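Long-range contacts in urocanate hydratase (Paenibacillus sp. Soil724D2, PDB 7NED), which probably catalyses the NAD+-dependent addition of water to thiourocanate during bacterial ergothioneine breakdown, and is held here with NAD+ and urocanate: residues L22-L26 / I58-K63; M25-V29 / W127-G131; L122-Q128 / L475-H479; I428-H434 / A492-A498. All blocks are in the same frame, centred on the assembly; numbering follows the deposited sequence.

Interaction 1 (L22-L26 / I58-K63); sequences LLRML and IVRTLK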
loop_
_atom_site.group_PDB
_atom_site.type_symbol
_atom_site.label_atom_id
_atom_site.label_comp_id
_atom_site.label_asym_id
_atom_site.label_seq_id
_atom_site.Cartn_x
_atom_site.Cartn_y
_atom_site.Cartn_z
ATOM N N LEU A 22 13.813 14.639 13.116
ATOM C CA LEU A 22 13.428 13.244 13.014
ATOM C C LEU A 22 14.200 12.396 14.014
ATOM O O LEU A 22 13.639 11.456 14.582
ATOM C CB LEU A 22 13.641 12.718 11.584
ATOM C CG LEU A 22 12.882 13.537 10.530
ATOM C CD1 LEU A 22 13.131 12.984 9.098
ATOM C CD2 LEU A 22 11.363 13.611 10.850
ATOM N N LEU A 23 15.496 12.677 14.193
ATOM C CA LEU A 23 16.288 11.918 15.172
ATOM C C LEU A 23 15.717 12.100 16.574
ATOM O O LEU A 23 15.552 11.132 17.331
ATOM C CB LEU A 23 17.761 12.369 15.142
ATOM C CG LEU A 23 18.666 11.727 16.213
ATOM C CD1 LEU A 23 18.656 10.179 16.057
ATOM C CD2 LEU A 23 20.070 12.281 16.112
ATOM N N ARG A 24 15.371 13.327 16.921
ATOM C CA ARG A 24 14.807 13.550 18.253
ATOM C C ARG A 24 13.431 12.931 18.403
ATOM O O ARG A 24 13.052 12.533 19.507
ATOM C CB ARG A 24 14.752 15.041 18.549
ATOM C CG ARG A 24 16.146 15.600 18.710
ATOM C CD ARG A 24 16.112 17.051 19.180
ATOM N NE ARG A 24 17.479 17.578 19.218
ATOM C CZ ARG A 24 17.832 18.688 19.870
ATOM N NH1 ARG A 24 16.918 19.413 20.541
ATOM N NH2 ARG A 24 19.097 19.073 19.848
ATOM N N MET A 25 12.636 12.885 17.325
ATOM C CA MET A 25 11.343 12.223 17.441
ATOM C C MET A 25 11.522 10.724 17.664
ATOM O O MET A 25 10.765 10.088 18.423
ATOM C CB MET A 25 10.532 12.514 16.174
ATOM C CG MET A 25 10.053 13.927 16.140
ATOM S SD MET A 25 9.061 14.151 14.697
ATOM C CE MET A 25 7.406 13.642 15.244
ATOM N N LEU A 26 12.509 10.136 16.998
ATOM C CA LEU A 26 12.838 8.738 17.276
ATOM C C LEU A 26 13.207 8.547 18.748
ATOM O O LEU A 26 12.678 7.659 19.434
ATOM C CB LEU A 26 13.973 8.270 16.350
ATOM C CG LEU A 26 14.637 6.940 16.678
ATOM C CD1 LEU A 26 13.635 5.777 16.719
ATOM C CD2 LEU A 26 15.761 6.633 15.700
ATOM N N ILE A 58 19.945 3.546 11.824
ATOM C CA ILE A 58 19.098 4.716 11.574
ATOM C C ILE A 58 19.711 5.967 12.199
ATOM O O ILE A 58 19.780 7.027 11.562
ATOM C CB ILE A 58 17.669 4.465 12.099
ATOM C CG1 ILE A 58 16.965 3.388 11.262
ATOM C CG2 ILE A 58 16.851 5.770 12.139
ATOM C CD1 ILE A 58 15.651 2.904 11.894
ATOM N N VAL A 59 20.145 5.877 13.462
ATOM C CA VAL A 59 20.731 7.037 14.118
ATOM C C VAL A 59 21.960 7.524 13.360
ATOM O O VAL A 59 22.088 8.722 13.066
ATOM C CB VAL A 59 21.042 6.724 15.593
ATOM C CG1 VAL A 59 21.858 7.867 16.223
ATOM C CG2 VAL A 59 19.737 6.557 16.352
ATOM N N ARG A 60 22.887 6.610 13.031
ATOM C CA ARG A 60 24.063 7.002 12.245
ATOM C C ARG A 60 23.651 7.674 10.941
ATOM O O ARG A 60 24.181 8.731 10.566
ATOM C CB ARG A 60 24.951 5.791 11.941
ATOM C CG ARG A 60 25.741 5.280 13.127
ATOM C CD ARG A 60 26.775 4.227 12.691
ATOM N NE ARG A 60 26.140 3.055 12.107
ATOM C CZ ARG A 60 25.740 1.982 12.796
ATOM N NH1 ARG A 60 25.922 1.904 14.121
ATOM N NH2 ARG A 60 25.183 0.973 12.139
ATOM N N THR A 61 22.712 7.060 10.225
ATOM C CA THR A 61 22.316 7.610 8.932
ATOM C C THR A 61 21.746 9.018 9.063
ATOM O O THR A 61 22.067 9.896 8.258
ATOM C CB THR A 61 21.296 6.701 8.262
ATOM O OG1 THR A 61 21.853 5.390 8.105
ATOM C CG2 THR A 61 20.934 7.271 6.869
ATOM N N LEU A 62 20.879 9.251 10.059
ATOM C CA LEU A 62 20.277 10.571 10.207
ATOM C C LEU A 62 21.313 11.638 10.522
ATOM O O LEU A 62 21.129 12.794 10.142
ATOM C CB LEU A 62 19.208 10.577 11.321
ATOM C CG LEU A 62 17.841 10.025 10.912
ATOM C CD1 LEU A 62 16.971 9.811 12.135
ATOM C CD2 LEU A 62 17.206 10.999 9.963
ATOM N N LYS A 63 22.349 11.283 11.262
ATOM C CA LYS A 63 23.376 12.264 11.603
ATOM C C LYS A 63 24.178 12.735 10.376
ATOM O O LYS A 63 24.681 13.781 10.400
ATOM C CB LYS A 63 24.292 11.774 12.698
ATOM C CG LYS A 63 23.625 11.629 14.039
ATOM C CD LYS A 63 24.515 10.919 15.037
ATOM C CE LYS A 63 23.878 10.695 16.367
ATOM N NZ LYS A 63 24.677 9.852 17.277
#
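Leu-23 reaches from helix 17-31 into the groove between Val-59, Leu-62 and Lys-63 of helix 52-64. Its CG stands anti to the backbone N (chi1 175°), which carries the forked end toward the other helix and parts the two methyls: CD1 meets Val-59 CG2 at 3.8 Å, the two side chains crossing at about a right angle, while CD2 lies against the extended aliphatic chain of Lys-63, nearest at CE, 4.1 Å away. Leu-62 answers from the opposite helix. Its CD1 comes down on the backbone of Leu-23, 3.8 Å from CA, so that this methyl is seated on main chain and on the root of the side chain. One turn after Leu-22, Leu-26 closes the row with CD2, which touches Ile-58 CG2 at 3.8 Å and also packs on Val-59 CG2. The interface has no polar bond across it; interlocking methyls hold an antiparallel helix pair whose local axes lie 10.4 Å apart at 158°. Leu-22 and Leu-62 both rest on Ile-91 of strand 91-95, Ile-58 packs on Pro-78 of strand 77-83, and Arg-60, pointing away from the contact, and Thr-61 meet Lys-544 and Ile-543 of the second subunit.

Interaction 2 (M25-V29 / W127-G131); sequences MLENV and WQYIG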
loop_
_atom_site.group_PDB
_atom_site.type_symbol
_atom_site.label_atom_id
_atom_site.label_comp_id
_atom_site.label_asym_id
_atom_site.label_seq_id
_atom_site.Cartn_x
_atom_site.Cartn_y
_atom_site.Cartn_z
ATOM N N MET A 25 12.636 12.885 17.325
ATOM C CA MET A 25 11.343 12.223 17.441
ATOM C C MET A 25 11.522 10.724 17.664
ATOM O O MET A 25 10.765 10.088 18.423
ATOM C CB MET A 25 10.532 12.514 16.174
ATOM C CG MET A 25 10.053 13.927 16.140
ATOM S SD MET A 25 9.061 14.151 14.697
ATOM C CE MET A 25 7.406 13.642 15.244
ATOM N N LEU A 26 12.509 10.136 16.998
ATOM C CA LEU A 26 12.838 8.738 17.276
ATOM C C LEU A 26 13.207 8.547 18.748
ATOM O O LEU A 26 12.678 7.659 19.434
ATOM C CB LEU A 26 13.973 8.270 16.350
ATOM C CG LEU A 26 14.637 6.940 16.678
ATOM C CD1 LEU A 26 13.635 5.777 16.719
ATOM C CD2 LEU A 26 15.761 6.633 15.700
ATOM N N GLU A 27 14.106 9.388 19.254
ATOM C CA GLU A 27 14.476 9.290 20.654
ATOM C C GLU A 27 13.260 9.480 21.538
ATOM O O GLU A 27 13.100 8.792 22.559
ATOM C CB GLU A 27 15.536 10.332 20.971
ATOM C CG GLU A 27 16.846 10.045 20.278
ATOM C CD GLU A 27 17.819 11.185 20.393
ATOM O OE1 GLU A 27 17.414 12.355 20.437
ATOM O OE2 GLU A 27 19.028 10.901 20.462
ATOM N N ASN A 28 12.393 10.421 21.153
ATOM C CA ASN A 28 11.245 10.791 21.976
ATOM C C ASN A 28 10.219 9.660 22.081
ATOM O O ASN A 28 9.609 9.480 23.142
ATOM C CB ASN A 28 10.591 12.056 21.411
ATOM C CG ASN A 28 9.527 12.621 22.335
ATOM O OD1 ASN A 28 9.776 12.802 23.539
ATOM N ND2 ASN A 28 8.332 12.916 21.781
ATOM N N VAL A 29 9.977 8.899 20.998
ATOM C CA VAL A 29 9.015 7.805 21.150
ATOM C C VAL A 29 9.615 6.709 22.023
ATOM O O VAL A 29 8.876 5.966 22.682
ATOM C CB VAL A 29 8.522 7.224 19.803
ATOM C CG1 VAL A 29 7.916 8.316 18.916
ATOM C CG2 VAL A 29 9.634 6.483 19.066
ATOM N N TRP A 127 7.636 7.353 14.497
ATOM C CA TRP A 127 8.259 8.164 15.547
ATOM C C TRP A 127 7.325 9.356 15.756
ATOM O O TRP A 127 7.775 10.498 15.940
ATOM C CB TRP A 127 9.612 8.663 15.069
ATOM C CG TRP A 127 10.529 7.519 14.751
ATOM C CD1 TRP A 127 10.373 6.179 15.034
ATOM C CD2 TRP A 127 11.453 7.576 13.664
ATOM N NE1 TRP A 127 11.292 5.425 14.295
ATOM C CE2 TRP A 127 11.953 6.271 13.444
ATOM C CE3 TRP A 127 11.943 8.629 12.885
ATOM C CZ2 TRP A 127 12.928 6.002 12.486
ATOM C CZ3 TRP A 127 12.940 8.354 11.932
ATOM C CH2 TRP A 127 13.409 7.054 11.741
ATOM N N GLN A 128 6.014 9.127 15.687
ATOM C CA GLN A 128 5.062 10.239 15.752
ATOM C C GLN A 128 4.256 10.248 17.047
ATOM O O GLN A 128 3.363 11.093 17.218
ATOM C CB GLN A 128 4.133 10.215 14.509
ATOM C CG GLN A 128 4.942 10.422 13.236
ATOM C CD GLN A 128 4.243 10.017 11.922
ATOM O OE1 GLN A 128 3.354 9.142 11.880
ATOM N NE2 GLN A 128 4.705 10.627 10.824
ATOM N N TYR A 129 4.562 9.314 17.944
ATOM C CA TYR A 129 3.913 9.167 19.224
ATOM C C TYR A 129 4.440 10.248 20.142
ATOM O O TYR A 129 5.640 10.557 20.104
ATOM C CB TYR A 129 4.244 7.780 19.745
ATOM C CG TYR A 129 3.655 7.383 21.055
ATOM C CD1 TYR A 129 2.344 6.961 21.139
ATOM C CD2 TYR A 129 4.438 7.360 22.192
ATOM C CE1 TYR A 129 1.810 6.568 22.366
ATOM C CE2 TYR A 129 3.914 6.973 23.417
ATOM C CZ TYR A 129 2.589 6.575 23.483
ATOM O OH TYR A 129 2.028 6.192 24.672
ATOM N N ILE A 130 3.536 10.887 20.891
ATOM C CA ILE A 130 3.966 11.942 21.798
ATOM C C ILE A 130 3.708 11.590 23.251
ATOM O O ILE A 130 3.872 12.443 24.111
ATOM C CB ILE A 130 3.323 13.297 21.463
ATOM C CG1 ILE A 130 1.769 13.249 21.632
ATOM C CG2 ILE A 130 3.784 13.734 20.049
ATOM C CD1 ILE A 130 1.107 14.598 21.620
ATOM N N GLY A 131 3.352 10.337 23.542
ATOM C CA GLY A 131 2.912 9.928 24.862
ATOM C C GLY A 131 1.410 9.746 24.881
ATOM O O GLY A 131 0.744 9.771 23.853
HETATM O O HOH W 1 6.262 14.115 23.485
HETATM O O HOH W 2 7.703 11.901 19.006
#
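The loop that brings Tyr-129 into the urocanate pocket passes along helix 17-31, where Trp-127 lies against Leu-26 and Val-29. Leu-26 CD1 sits over the face of the indole in a CH-pi contact, 3.6 Å from the centroid of the five-membered ring and 20° off its normal; Leu-26 CB covers the same indole nearer its rim. The indole N-H is used elsewhere, in a hydrogen bond to Ala-48 O. Val-29 pushes CG1 against the loop backbone, 3.4 Å from Trp-127 C, and onto Tyr-129 CB at 3.8 Å. Met-25 curls onto the loop backbone: a bend at its last torsion (chi3 87°) brings CE to 3.2 Å from Trp-127 O.

Polar contact between helix and loop runs through water. Asn-28 ND2 donates to two waters: one, 3.0 Å from ND2, donates a hydrogen bond to Tyr-129 O at 2.7 Å and makes a weak bond to Trp-127 O, and the other lies 3.0 Å from Ile-130 O. Asn-28 OD1 takes the N-H of Leu-396. One buried amide thus serves several carbonyls of a loop without regular secondary structure, while hydrocarbon packs on the indole face and the bond to Ala-48 O holds its N-H. Together these contacts hold the main chain on which Tyr-129, stacked on Tyr-42, is set beside the bound urocanate.

Interaction 3 (L122-Q128 / L475-H479); sequences LTAAAWQ and LVTIH. With URO ((2E)-3-(1H-imidazol-4-yl)acrylic acid), chain B.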
loop_
_atom_site.group_PDB
_atom_site.type_symbol
_atom_site.label_atom_id
_atom_site.label_comp_id
_atom_site.label_asym_id
_atom_site.label_seq_id
_atom_site.Cartn_x
_atom_site.Cartn_y
_atom_site.Cartn_z
ATOM N N LEU A 122 0.551 2.598 14.761
ATOM C CA LEU A 122 0.319 3.714 13.864
ATOM C C LEU A 122 1.478 4.694 13.935
ATOM O O LEU A 122 2.130 4.973 12.919
ATOM C CB LEU A 122 -1.013 4.420 14.204
ATOM C CG LEU A 122 -2.242 3.527 14.148
ATOM C CD1 LEU A 122 -3.546 4.315 14.301
ATOM C CD2 LEU A 122 -2.240 2.741 12.844
ATOM N N THR A 123 1.823 5.148 15.141
ATOM C CA THR A 123 2.820 6.199 15.253
ATOM C C THR A 123 4.149 5.725 15.840
ATOM O O THR A 123 5.026 6.562 16.064
ATOM C CB THR A 123 2.272 7.332 16.099
ATOM O OG1 THR A 123 1.871 6.786 17.357
ATOM C CG2 THR A 123 1.078 8.006 15.404
ATOM N N ALA A 124 4.326 4.429 16.103
ATOM C CA ALA A 124 5.572 3.974 16.735
ATOM C C ALA A 124 6.728 3.981 15.737
ATOM O O ALA A 124 7.753 4.640 15.951
ATOM C CB ALA A 124 5.401 2.571 17.329
ATOM N N ALA A 125 6.586 3.240 14.638
ATOM C CA ALA A 125 7.730 3.106 13.740
ATOM C C ALA A 125 7.977 4.351 12.913
ATOM O O ALA A 125 9.051 4.464 12.300
ATOM C CB ALA A 125 7.558 1.917 12.818
ATOM N N ALA A 126 7.018 5.275 12.865
ATOM C CA ALA A 126 7.234 6.553 12.211
ATOM C C ALA A 126 7.613 7.656 13.194
ATOM O O ALA A 126 7.846 8.788 12.765
ATOM C CB ALA A 126 5.985 6.954 11.421
ATOM N N TRP A 127 7.636 7.353 14.497
ATOM C CA TRP A 127 8.259 8.164 15.547
ATOM C C TRP A 127 7.325 9.356 15.756
ATOM O O TRP A 127 7.775 10.498 15.940
ATOM C CB TRP A 127 9.612 8.663 15.069
ATOM C CG TRP A 127 10.529 7.519 14.751
ATOM C CD1 TRP A 127 10.373 6.179 15.034
ATOM C CD2 TRP A 127 11.453 7.576 13.664
ATOM N NE1 TRP A 127 11.292 5.425 14.295
ATOM C CE2 TRP A 127 11.953 6.271 13.444
ATOM C CE3 TRP A 127 11.943 8.629 12.885
ATOM C CZ2 TRP A 127 12.928 6.002 12.486
ATOM C CZ3 TRP A 127 12.940 8.354 11.932
ATOM C CH2 TRP A 127 13.409 7.054 11.741
ATOM N N GLN A 128 6.014 9.127 15.687
ATOM C CA GLN A 128 5.062 10.239 15.752
ATOM C C GLN A 128 4.256 10.248 17.047
ATOM O O GLN A 128 3.363 11.093 17.218
ATOM C CB GLN A 128 4.133 10.215 14.509
ATOM C CG GLN A 128 4.942 10.422 13.236
ATOM C CD GLN A 128 4.243 10.017 11.922
ATOM O OE1 GLN A 128 3.354 9.142 11.880
ATOM N NE2 GLN A 128 4.705 10.627 10.824
ATOM N N LEU A 475 8.716 13.411 6.454
ATOM C CA LEU A 475 8.671 11.963 6.618
ATOM C C LEU A 475 7.291 11.462 6.227
ATOM O O LEU A 475 6.281 12.025 6.657
ATOM C CB LEU A 475 8.985 11.561 8.076
ATOM C CG LEU A 475 9.023 10.065 8.439
ATOM C CD1 LEU A 475 9.969 9.783 9.626
ATOM C CD2 LEU A 475 7.641 9.506 8.740
ATOM N N VAL A 476 7.241 10.388 5.441
ATOM C CA VAL A 476 5.978 9.783 5.043
ATOM C C VAL A 476 6.065 8.284 5.297
ATOM O O VAL A 476 7.111 7.664 5.068
ATOM C CB VAL A 476 5.664 10.080 3.553
ATOM C CG1 VAL A 476 4.355 9.430 3.125
ATOM C CG2 VAL A 476 5.629 11.564 3.335
ATOM N N THR A 477 4.977 7.703 5.759
ATOM C CA THR A 477 4.966 6.287 6.098
ATOM C C THR A 477 3.655 5.649 5.660
ATOM O O THR A 477 2.608 6.295 5.667
ATOM C CB THR A 477 5.181 6.080 7.609
ATOM O OG1 THR A 477 5.350 4.685 7.875
ATOM C CG2 THR A 477 3.983 6.614 8.451
ATOM N N ILE A 478 3.727 4.373 5.285
ATOM C CA ILE A 478 2.563 3.513 5.100
ATOM C C ILE A 478 2.719 2.301 6.011
ATOM O O ILE A 478 3.719 1.578 5.933
ATOM C CB ILE A 478 2.410 3.057 3.645
ATOM C CG1 ILE A 478 2.245 4.271 2.743
ATOM C CG2 ILE A 478 1.203 2.137 3.548
ATOM C CD1 ILE A 478 2.354 3.927 1.216
ATOM N N HIS A 479 1.719 2.065 6.863
ATOM C CA HIS A 479 1.734 0.927 7.781
ATOM C C HIS A 479 0.571 0.004 7.476
ATOM O O HIS A 479 -0.473 0.466 7.012
ATOM C CB HIS A 479 1.572 1.379 9.246
ATOM C CG HIS A 479 2.741 2.153 9.775
ATOM N ND1 HIS A 479 2.854 2.498 11.102
ATOM C CD2 HIS A 479 3.838 2.651 9.157
ATOM C CE1 HIS A 479 3.982 3.171 11.278
ATOM N NE2 HIS A 479 4.603 3.267 10.117
HETATM O OAA URO B . -1.718 8.857 19.130
HETATM C CAI URO B . -0.841 7.943 18.827
HETATM O OAB URO B . 0.310 8.135 18.830
HETATM C CAC URO B . -1.302 6.605 18.423
HETATM C CAD URO B . -2.582 6.345 18.377
HETATM C CAJ URO B . -2.840 5.013 17.974
HETATM C CAF URO B . -4.002 4.310 18.092
HETATM N NAH URO B . -3.812 2.995 17.759
HETATM C CAE URO B . -2.543 2.912 17.433
HETATM N NAG URO B . -1.911 4.101 17.548
#
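Ala-126, in the type I beta turn from Ala-124 to Trp-127, presses on Thr-477 of strand 475-480, a strand inside the mixed sheet. This is the tight part: Ala-126 CB meets Thr-477 CG2 at 3.6 Å, a methyl-to-methyl contact that leaves little room between turn and strand. The other close part is at His-479, whose CE1 lies 3.1 Å from Leu-122 O, oblique to the ring, while Ala-126 N stands at the ring edge. ND1 of this imidazole gives its proton to Gly-121 O, which fixes the rotation of the ring beneath the turn; its plane meets that of His-434 at about 50°. With an alanine in place of His-479, Gly-121 O would probably be left without its donor, and a gap would be likely to open under Leu-122 and Ala-126.

The packing is looser toward Leu-475. Its CD1 comes obliquely to the Trp-127 indole, 4.0 Å from CE3, the side chains crossing at about a right angle, and its CD2 lies 3.8 Å from Gln-128 NE2, an amide nitrogen whose hydrogen bond goes to Thr-495 OG1. Even this side is not open to solvent, since every touching residue is buried. Beyond the strand contact the loop turns to the bound urocanate. Leu-122 points away from the strand and lays CG 3.4 Å from urocanate CAE. Next to it Thr-123 OG1, placed between backbone N and carbonyl carbon (chi1 56°), donates a short hydrogen bond to the carboxylate, 2.5 Å from Thr-123 OG1 to urocanate OAB.

Interaction 4 (I428-H434 / A492-A498); sequences IAFSRDH and AGVTLVA. With URO ((2E)-3-(1H-imidazol-4-yl)acrylic acid), chain B.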
loop_
_atom_site.group_PDB
_atom_site.type_symbol
_atom_site.label_atom_id
_atom_site.label_comp_id
_atom_site.label_asym_id
_atom_site.label_seq_id
_atom_site.Cartn_x
_atom_site.Cartn_y
_atom_site.Cartn_z
ATOM N N ILE A 428 9.799 23.212 15.559
ATOM C CA ILE A 428 8.612 22.495 16.010
ATOM C C ILE A 428 8.309 21.404 14.992
ATOM O O ILE A 428 8.309 21.654 13.779
ATOM C CB ILE A 428 7.401 23.435 16.171
ATOM C CG1 ILE A 428 7.718 24.579 17.150
ATOM C CG2 ILE A 428 6.142 22.640 16.533
ATOM C CD1 ILE A 428 7.901 24.117 18.620
ATOM N N ALA A 429 8.052 20.204 15.470
ATOM C CA ALA A 429 7.653 19.126 14.573
ATOM C C ALA A 429 6.143 19.002 14.626
ATOM O O ALA A 429 5.553 19.083 15.707
ATOM C CB ALA A 429 8.304 17.806 14.977
ATOM N N PHE A 430 5.519 18.833 13.455
ATOM C CA PHE A 430 4.082 18.631 13.333
ATOM C C PHE A 430 3.801 17.216 12.844
ATOM O O PHE A 430 4.477 16.708 11.945
ATOM C CB PHE A 430 3.462 19.623 12.356
ATOM C CG PHE A 430 3.328 21.012 12.910
ATOM C CD1 PHE A 430 4.325 21.966 12.701
ATOM C CD2 PHE A 430 2.198 21.355 13.679
ATOM C CE1 PHE A 430 4.178 23.266 13.244
ATOM C CE2 PHE A 430 2.052 22.610 14.190
ATOM C CZ PHE A 430 3.058 23.567 13.993
ATOM N N SER A 431 2.798 16.580 13.422
ATOM C CA SER A 431 2.420 15.285 12.863
ATOM C C SER A 431 0.970 15.028 13.255
ATOM O O SER A 431 0.199 15.970 13.482
ATOM C CB SER A 431 3.394 14.187 13.323
ATOM O OG SER A 431 3.088 12.920 12.712
ATOM N N ARG A 432 0.587 13.760 13.290
ATOM C CA ARG A 432 -0.768 13.434 13.668
ATOM C C ARG A 432 -0.818 11.933 13.872
ATOM O O ARG A 432 0.080 11.195 13.459
ATOM C CB ARG A 432 -1.778 13.879 12.606
ATOM C CG ARG A 432 -1.394 13.345 11.163
ATOM C CD ARG A 432 -2.597 13.276 10.177
ATOM N NE ARG A 432 -2.135 12.933 8.821
ATOM C CZ ARG A 432 -1.812 11.697 8.422
ATOM N NH1 ARG A 432 -1.902 10.689 9.278
ATOM N NH2 ARG A 432 -1.400 11.471 7.158
ATOM N N ASP A 433 -1.872 11.492 14.532
ATOM C CA ASP A 433 -2.159 10.068 14.502
ATOM C C ASP A 433 -2.527 9.669 13.079
ATOM O O ASP A 433 -2.838 10.521 12.241
ATOM C CB ASP A 433 -3.305 9.730 15.466
ATOM C CG ASP A 433 -3.400 8.226 15.752
ATOM O OD1 ASP A 433 -2.503 7.449 15.327
ATOM O OD2 ASP A 433 -4.365 7.823 16.418
ATOM N N HIS A 434 -2.543 8.359 12.811
ATOM C CA HIS A 434 -3.031 7.923 11.492
ATOM C C HIS A 434 -4.538 7.833 11.453
ATOM O O HIS A 434 -5.107 7.663 10.366
ATOM C CB HIS A 434 -2.456 6.563 11.104
ATOM C CG HIS A 434 -0.965 6.552 10.991
ATOM N ND1 HIS A 434 -0.287 5.530 10.364
ATOM C CD2 HIS A 434 -0.019 7.421 11.431
ATOM C CE1 HIS A 434 1.013 5.780 10.393
ATOM N NE2 HIS A 434 1.204 6.920 11.038
ATOM N N ALA A 492 -1.506 5.683 6.801
ATOM C CA ALA A 492 -0.410 6.527 6.340
ATOM C C ALA A 492 -0.208 7.666 7.322
ATOM O O ALA A 492 -1.172 8.168 7.906
ATOM C CB ALA A 492 -0.674 7.089 4.914
ATOM N N GLY A 493 1.056 8.057 7.530
ATOM C CA GLY A 493 1.377 9.135 8.443
ATOM C C GLY A 493 2.295 10.124 7.753
ATOM O O GLY A 493 2.791 9.870 6.655
ATOM N N VAL A 494 2.504 11.260 8.407
ATOM C CA VAL A 494 3.278 12.347 7.812
ATOM C C VAL A 494 3.891 13.178 8.934
ATOM O O VAL A 494 3.261 13.393 9.969
ATOM C CB VAL A 494 2.395 13.207 6.879
ATOM C CG1 VAL A 494 1.286 13.961 7.702
ATOM C CG2 VAL A 494 3.254 14.191 6.079
ATOM N N THR A 495 5.139 13.597 8.764
ATOM C CA THR A 495 5.778 14.504 9.728
ATOM C C THR A 495 6.320 15.690 8.956
ATOM O O THR A 495 6.847 15.527 7.840
ATOM C CB THR A 495 6.926 13.815 10.482
ATOM O OG1 THR A 495 6.399 12.714 11.229
ATOM C CG2 THR A 495 7.610 14.775 11.411
ATOM N N LEU A 496 6.155 16.877 9.536
ATOM C CA LEU A 496 6.670 18.135 9.010
ATOM C C LEU A 496 7.549 18.771 10.061
ATOM O O LEU A 496 7.269 18.654 11.262
ATOM C CB LEU A 496 5.549 19.103 8.642
ATOM C CG LEU A 496 4.735 18.636 7.427
ATOM C CD1 LEU A 496 3.378 19.339 7.446
ATOM C CD2 LEU A 496 5.502 18.957 6.118
ATOM N N VAL A 497 8.607 19.446 9.616
ATOM C CA VAL A 497 9.497 20.161 10.531
ATOM C C VAL A 497 9.348 21.636 10.220
ATOM O O VAL A 497 9.659 22.079 9.106
ATOM C CB VAL A 497 10.959 19.717 10.391
ATOM C CG1 VAL A 497 11.834 20.495 11.417
ATOM C CG2 VAL A 497 11.080 18.212 10.559
ATOM N N ALA A 498 8.842 22.382 11.184
ATOM C CA ALA A 498 8.759 23.837 11.084
ATOM C C ALA A 498 10.052 24.379 11.679
ATOM O O ALA A 498 10.141 24.647 12.880
ATOM C CB ALA A 498 7.528 24.357 11.816
HETATM O OAA URO B . -1.718 8.857 19.130
HETATM C CAI URO B . -0.841 7.943 18.827
HETATM O OAB URO B . 0.310 8.135 18.830
HETATM C CAC URO B . -1.302 6.605 18.423
HETATM C CAD URO B . -2.582 6.345 18.377
HETATM C CAJ URO B . -2.840 5.013 17.974
HETATM C CAF URO B . -4.002 4.310 18.092
HETATM N NAH URO B . -3.812 2.995 17.759
HETATM C CAE URO B . -2.543 2.912 17.433
HETATM N NAG URO B . -1.911 4.101 17.548
#
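Ala-492 O is gripped by the guanidinium of Arg-432, across two neighbouring antiparallel strands of the mixed sheet. Arg-432 NH1 reaches it at 3.0 Å with an N-H...O angle of 164°, on a lone pair and in both the carbonyl and guanidinium planes; NH2 adds a weak bond. The same NH1 also donates to Asp-433 O at 3.1 Å, tying the guanidinium back to the next residue of its own chain. CG lies between the backbone N and the carbonyl carbon (chi1 52°), and the extended chain beyond it crosses Val-494 at about a right angle. NE forms a salt bridge with Asp-515 of helix 502-525. A methionine at Arg-432 would probably leave Ala-492 O without its donor and take the opposite charge from Asp-515.

Toward Ile-428 the pairing is regular: Ile-428 with Ala-498 and Phe-430 with Leu-496 are hydrogen-bonded pairs, and Ala-429 with Val-497 is the non-hydrogen-bonded pair between them. The edge of the Phe-430 ring meets Ala-498 CB, 3.8 Å from CE1. Past this ladder a side chain replaces backbone pairing, as Ser-431 OG donates to Val-494 O at 2.8 Å. Further on, Gly-493 CA lies over the face of His-434, 3.8 Å from the ring centroid; a side chain on it would collide with NE2. His-434 N in turn holds Asp-433 OD1 at 2.7 Å, coming from above the carboxylate plane, and Asp-433 OD2 lies 3.0 Å from urocanate CAD.

All four contacts are buried, but interaction 1 lies farthest from the chain centre, about 22 Å between centres, and includes partly exposed Val-59 and Lys-63; it is wholly apolar across its helices. Interaction 2 uses the same helix, 17-31, and Leu-26 serves both, turning one methyl to each. Interactions 2 and 3 share Trp-127 and Gln-128, so the loop is held between helix and sheet. Interactions 3 and 4 meet on adjoining strands, 475-480 and 490-498; interactions 2, 3 and 4 all reach urocanate. Interactions 1 and 3 have no direct hydrogen bond between their segments, interaction 2 is bridged by water, and interaction 4 is bonded by strand backbone, serine and guanidinium. Gln-128 links loop to sheet through Thr-495 and His-434.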